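Local atomic coordinates of macrolide 2'-phosphotransferase MphH (Brachybacterium faecium, PDB entry 5UXD), a protein that probably inactivates macrolide antibiotics by transferring a phosphate from a nucleotide to the drug's 2'-hydroxyl, and is captured in this model with azithromycin bound. Residues M116-Y121 and E207-T212; V120-L125 and E242-A247. All blocks are in the same frame, centred on the assembly; numbering follows the deposited sequence. Where two conformers were deposited one is given.

Both contacts use the beginning of helix 119-133; their segments overlap at V120 and Y121, which take part only in contact 1. In contact 1 the helix start meets the hairpin that joins strands 204-207 and 210-214. It is partly buried, and it mixes a charged surface fringe, where S118 binds E209, with an apolar inner end at Y121 and I211. Contact 2 turns to another face of the same helix, against helix 238-250; it is buried and made by small apolar groups packed on backbone, with R123 at its exposed border. The two centres lie about 9 Å apart, and S124 of the contact 2 helix probably hydrogen-bonds I211 N of contact 1.

Contact 1: residues M116-Y121 and E207-T212; sequences MASTVY and EDERIT
S118 is the N-cap of helix 119-133, and its hydroxyl does two jobs. With OG anti to the backbone N (chi1 163°), it accepts a nearly straight bond from Y121 N at 3.0 Å, and S118 OG donates to E209 OE2 at 2.8 Å. The glutamate offers its anti lone pair, and its chain is extended beyond CG. E209 occupies the third position of the type I' turn E207-R210, which ties strands 204-207 and 210-214 into a hairpin at one edge of a four-stranded antiparallel sheet.

Next along, V120 drives its CG1 branch, anti to the backbone N, into the turn. V120 CG1 meets R210 CG at 3.5 Å and also touches E209 CB and the E209 carbonyl. The arginine chain runs extended from CG to NE and crosses the valine obliquely, so CG1 also lies over one face of the guanidinium, toward its rim. A water donates to V120 O and reaches R210 NE only weakly.

Deeper in, the Y121 ring (chi1 -174°) has E209 O at its edge, near the ring plane, while Y121 CA makes a CH...O contact of 3.3 Å with that same oxygen. I211 approaches the ring obliquely, its CG1 3.8 Å from Y121 CE1. The tyrosine side chain lies about 8 Å from that of H203, which binds Mg(2+) in another structure of this protein.

A carboxylate at the capping hydroxyl should be favoured by the helix dipole and probably stays ionised, so that the S118-E209 bond ties the turn to the helix start.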
# COMPACT_ATOMS: atom_id res chain seq x y z
N MET A 116 12.87 -12.39 1.55
CA MET A 116 11.75 -12.90 0.77
C MET A 116 11.75 -14.40 0.52
O MET A 116 10.77 -14.94 0.03
CB MET A 116 11.51 -12.07 -0.48
CG MET A 116 11.25 -10.61 -0.17
SD MET A 116 9.48 -10.22 -0.06
CE MET A 116 9.10 -10.57 1.64
N ALA A 117 12.87 -15.06 0.81
CA ALA A 117 12.92 -16.52 0.72
C ALA A 117 12.49 -17.20 2.02
O ALA A 117 12.55 -18.44 2.10
CB ALA A 117 14.33 -16.98 0.31
N SER A 118 12.02 -16.44 3.01
CA SER A 118 11.59 -17.00 4.29
C SER A 118 10.26 -17.74 4.14
O SER A 118 9.29 -17.17 3.65
CB SER A 118 11.44 -15.89 5.33
OG SER A 118 10.67 -16.31 6.44
N THR A 119 10.21 -18.99 4.61
CA THR A 119 8.92 -19.68 4.65
C THR A 119 8.01 -19.10 5.73
O THR A 119 6.78 -19.15 5.60
CB THR A 119 9.10 -21.16 4.91
OG1 THR A 119 10.00 -21.34 6.01
CG2 THR A 119 9.68 -21.86 3.68
N VAL A 120 8.58 -18.58 6.82
CA VAL A 120 7.76 -17.99 7.88
C VAL A 120 7.00 -16.78 7.36
O VAL A 120 5.78 -16.66 7.56
CB VAL A 120 8.63 -17.64 9.10
CG1 VAL A 120 7.83 -16.82 10.10
CG2 VAL A 120 9.13 -18.92 9.77
N TYR A 121 7.69 -15.87 6.66
CA TYR A 121 7.03 -14.70 6.10
C TYR A 121 6.00 -15.10 5.04
O TYR A 121 4.91 -14.52 4.96
CB TYR A 121 8.05 -13.73 5.49
CG TYR A 121 7.43 -12.43 5.02
CD1 TYR A 121 7.25 -11.38 5.91
CD2 TYR A 121 7.02 -12.27 3.70
CE1 TYR A 121 6.69 -10.18 5.50
CE2 TYR A 121 6.44 -11.08 3.28
CZ TYR A 121 6.29 -10.04 4.19
OH TYR A 121 5.73 -8.85 3.79
N GLU A 207 7.57 -9.25 13.36
CA GLU A 207 8.17 -9.75 14.59
C GLU A 207 8.46 -11.23 14.37
O GLU A 207 7.54 -12.00 14.07
CB GLU A 207 7.25 -9.54 15.79
CG GLU A 207 6.99 -8.07 16.14
CD GLU A 207 6.27 -7.90 17.48
OE1 GLU A 207 5.71 -8.88 17.99
OE2 GLU A 207 6.29 -6.77 18.02
N ASP A 208 9.73 -11.62 14.50
CA ASP A 208 10.15 -13.00 14.25
C ASP A 208 9.73 -13.47 12.86
O ASP A 208 9.25 -14.59 12.68
CB ASP A 208 9.62 -13.94 15.33
CG ASP A 208 10.28 -13.71 16.68
OD1 ASP A 208 11.40 -13.17 16.71
OD2 ASP A 208 9.68 -14.07 17.72
N GLU A 209 9.90 -12.59 11.87
CA GLU A 209 9.60 -12.82 10.46
C GLU A 209 8.12 -13.02 10.18
O GLU A 209 7.74 -13.42 9.06
CB GLU A 209 10.42 -13.99 9.89
CG GLU A 209 11.86 -14.04 10.39
CD GLU A 209 12.79 -14.84 9.49
OE1 GLU A 209 14.02 -14.64 9.59
OE2 GLU A 209 12.31 -15.66 8.67
N ARG A 210 7.25 -12.73 11.15
CA ARG A 210 5.81 -12.79 10.95
C ARG A 210 5.25 -11.37 10.92
O ARG A 210 5.74 -10.49 11.63
CB ARG A 210 5.13 -13.59 12.07
CG ARG A 210 5.51 -15.06 12.07
CD ARG A 210 4.71 -15.88 13.06
NE ARG A 210 5.18 -17.26 13.06
CZ ARG A 210 6.20 -17.69 13.80
NH1 ARG A 210 6.84 -16.85 14.61
NH2 ARG A 210 6.57 -18.96 13.74
N ILE A 211 4.23 -11.18 10.09
CA ILE A 211 3.55 -9.89 10.03
C ILE A 211 2.72 -9.70 11.28
O ILE A 211 1.92 -10.57 11.65
CB ILE A 211 2.68 -9.80 8.77
CG1 ILE A 211 3.53 -9.89 7.51
CG2 ILE A 211 1.85 -8.52 8.78
CD1 ILE A 211 2.68 -10.01 6.24
N THR A 212 2.92 -8.57 11.96
CA THR A 212 2.13 -8.23 13.12
C THR A 212 1.29 -6.98 12.93
O THR A 212 0.43 -6.70 13.78
CB THR A 212 3.02 -8.05 14.36
OG1 THR A 212 3.98 -7.01 14.10
CG2 THR A 212 3.75 -9.35 14.69
O HOH W 1 4.28 -17.60 9.85

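Contact 2: residues V120-L125 and E242-A247; sequences VYARSL and EVALQA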
# COMPACT_ATOMS: atom_id res chain seq x y z
N VAL A 120 8.58 -18.58 6.82
CA VAL A 120 7.76 -17.99 7.88
C VAL A 120 7.00 -16.78 7.36
O VAL A 120 5.78 -16.66 7.56
CB VAL A 120 8.63 -17.64 9.10
CG1 VAL A 120 7.83 -16.82 10.10
CG2 VAL A 120 9.13 -18.92 9.77
N TYR A 121 7.69 -15.87 6.66
CA TYR A 121 7.03 -14.70 6.10
C TYR A 121 6.00 -15.10 5.04
O TYR A 121 4.91 -14.52 4.96
CB TYR A 121 8.05 -13.73 5.49
CG TYR A 121 7.43 -12.43 5.02
CD1 TYR A 121 7.25 -11.38 5.91
CD2 TYR A 121 7.02 -12.27 3.70
CE1 TYR A 121 6.69 -10.18 5.50
CE2 TYR A 121 6.44 -11.08 3.28
CZ TYR A 121 6.29 -10.04 4.19
OH TYR A 121 5.73 -8.85 3.79
N ALA A 122 6.36 -16.06 4.19
CA ALA A 122 5.43 -16.54 3.16
C ALA A 122 4.13 -17.03 3.78
O ALA A 122 3.04 -16.66 3.33
CB ALA A 122 6.09 -17.65 2.33
N ARG A 123 4.22 -17.85 4.84
CA ARG A 123 2.98 -18.33 5.46
C ARG A 123 2.23 -17.22 6.18
O ARG A 123 1.00 -17.18 6.15
CB ARG A 123 3.25 -19.49 6.43
CG ARG A 123 3.76 -20.73 5.75
CD ARG A 123 4.00 -21.86 6.72
NE ARG A 123 5.41 -21.96 7.06
CZ ARG A 123 5.91 -21.67 8.25
NH1 ARG A 123 5.11 -21.28 9.24
NH2 ARG A 123 7.21 -21.79 8.46
N SER A 124 2.95 -16.29 6.82
CA SER A 124 2.29 -15.17 7.48
C SER A 124 1.56 -14.30 6.47
O SER A 124 0.40 -13.92 6.68
CB SER A 124 3.33 -14.36 8.26
OG SER A 124 2.74 -13.21 8.84
N LEU A 125 2.22 -13.99 5.35
CA LEU A 125 1.60 -13.16 4.32
C LEU A 125 0.34 -13.82 3.75
O LEU A 125 -0.71 -13.18 3.63
CB LEU A 125 2.61 -12.87 3.21
CG LEU A 125 1.98 -12.08 2.05
CD1 LEU A 125 1.64 -10.68 2.52
CD2 LEU A 125 2.92 -12.02 0.85
N GLU A 242 4.79 -20.46 -3.59
CA GLU A 242 3.82 -21.54 -3.46
C GLU A 242 3.44 -21.78 -1.99
O GLU A 242 2.29 -22.11 -1.70
CB GLU A 242 4.35 -22.82 -4.11
CG GLU A 242 3.47 -24.05 -3.93
CD GLU A 242 2.00 -23.81 -4.29
OE1 GLU A 242 1.12 -24.23 -3.51
OE2 GLU A 242 1.74 -23.19 -5.35
N VAL A 243 4.39 -21.62 -1.06
CA VAL A 243 4.06 -21.70 0.37
C VAL A 243 3.05 -20.62 0.74
O VAL A 243 2.11 -20.85 1.52
CB VAL A 243 5.35 -21.59 1.22
CG1 VAL A 243 5.02 -21.27 2.68
CG2 VAL A 243 6.19 -22.87 1.14
N ALA A 244 3.23 -19.41 0.20
CA ALA A 244 2.27 -18.32 0.42
C ALA A 244 0.90 -18.65 -0.14
O ALA A 244 -0.12 -18.39 0.50
CB ALA A 244 2.80 -17.03 -0.20
N LEU A 245 0.86 -19.21 -1.36
CA LEU A 245 -0.40 -19.62 -1.96
C LEU A 245 -1.11 -20.70 -1.15
O LEU A 245 -2.35 -20.72 -1.08
CB LEU A 245 -0.15 -20.13 -3.38
CG LEU A 245 0.15 -19.08 -4.44
CD1 LEU A 245 0.49 -19.80 -5.76
CD2 LEU A 245 -1.06 -18.18 -4.61
N GLN A 246 -0.36 -21.64 -0.57
CA GLN A 246 -0.97 -22.69 0.24
C GLN A 246 -1.62 -22.11 1.49
O GLN A 246 -2.76 -22.44 1.83
CB GLN A 246 0.07 -23.74 0.61
CG GLN A 246 -0.36 -24.71 1.69
CD GLN A 246 -1.28 -25.79 1.14
OE1 GLN A 246 -1.25 -26.07 -0.05
NE2 GLN A 246 -2.08 -26.40 2.02
N ALA A 247 -0.90 -21.21 2.19
CA ALA A 247 -1.48 -20.54 3.34
C ALA A 247 -2.67 -19.67 2.94
O ALA A 247 -3.67 -19.61 3.67
CB ALA A 247 -0.40 -19.70 4.05
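Helices 119-133 and 238-250 run side by side here, their short segments inclined at 33° with axes only 7.4 Å apart. Such closeness is possible because alanines fill the crossing: A122 and A244 have CA atoms just 4.5 Å from each other, and A247, three residues after A244, continues the line.

V243 leads with its CG1. Anti to the backbone N (chi1 164°), this branch sits in the corner formed by two successive residues of the facing helix. It rests against the methyl of A122, V243 CG1 to A122 CB being 3.8 Å; roughly at right angles to that, it presses on the aliphatic stem of R123, where V243 CG1 and R123 CG approach to 3.4 Å, a tight fit. R123 crosses the valine obliquely. Its CG is anti to the carbonyl carbon, and a bend at chi3 (-99°) turns the guanidinium back along its own helix, laying one face over V120 CA, toward the rim of the group.

The alanines pack against backbone as much as against side chains. A244 CB sits 3.6 Å from A122 O, and A244 CA makes a CH...O contact with this same carbonyl oxygen at 3.4 Å. The two methyls, A122 CB and A244 CB, are 4.2 Å apart. One turn on, the A247 methyl repeats the theme, with A247 CB 3.6 Å from R123 O.

This is helix-helix packing within the kinase-like phosphotransferase (APH) fold, away from the known binding sites. H232 of helix 230-235 touches both A122 and A244, and also Y121 and L125. The other flank of helix 119-133 faces strand 210-214, where S124 lies on R210 and L125 on I211, leaving this helix packed between helix 238-250 and the hairpin.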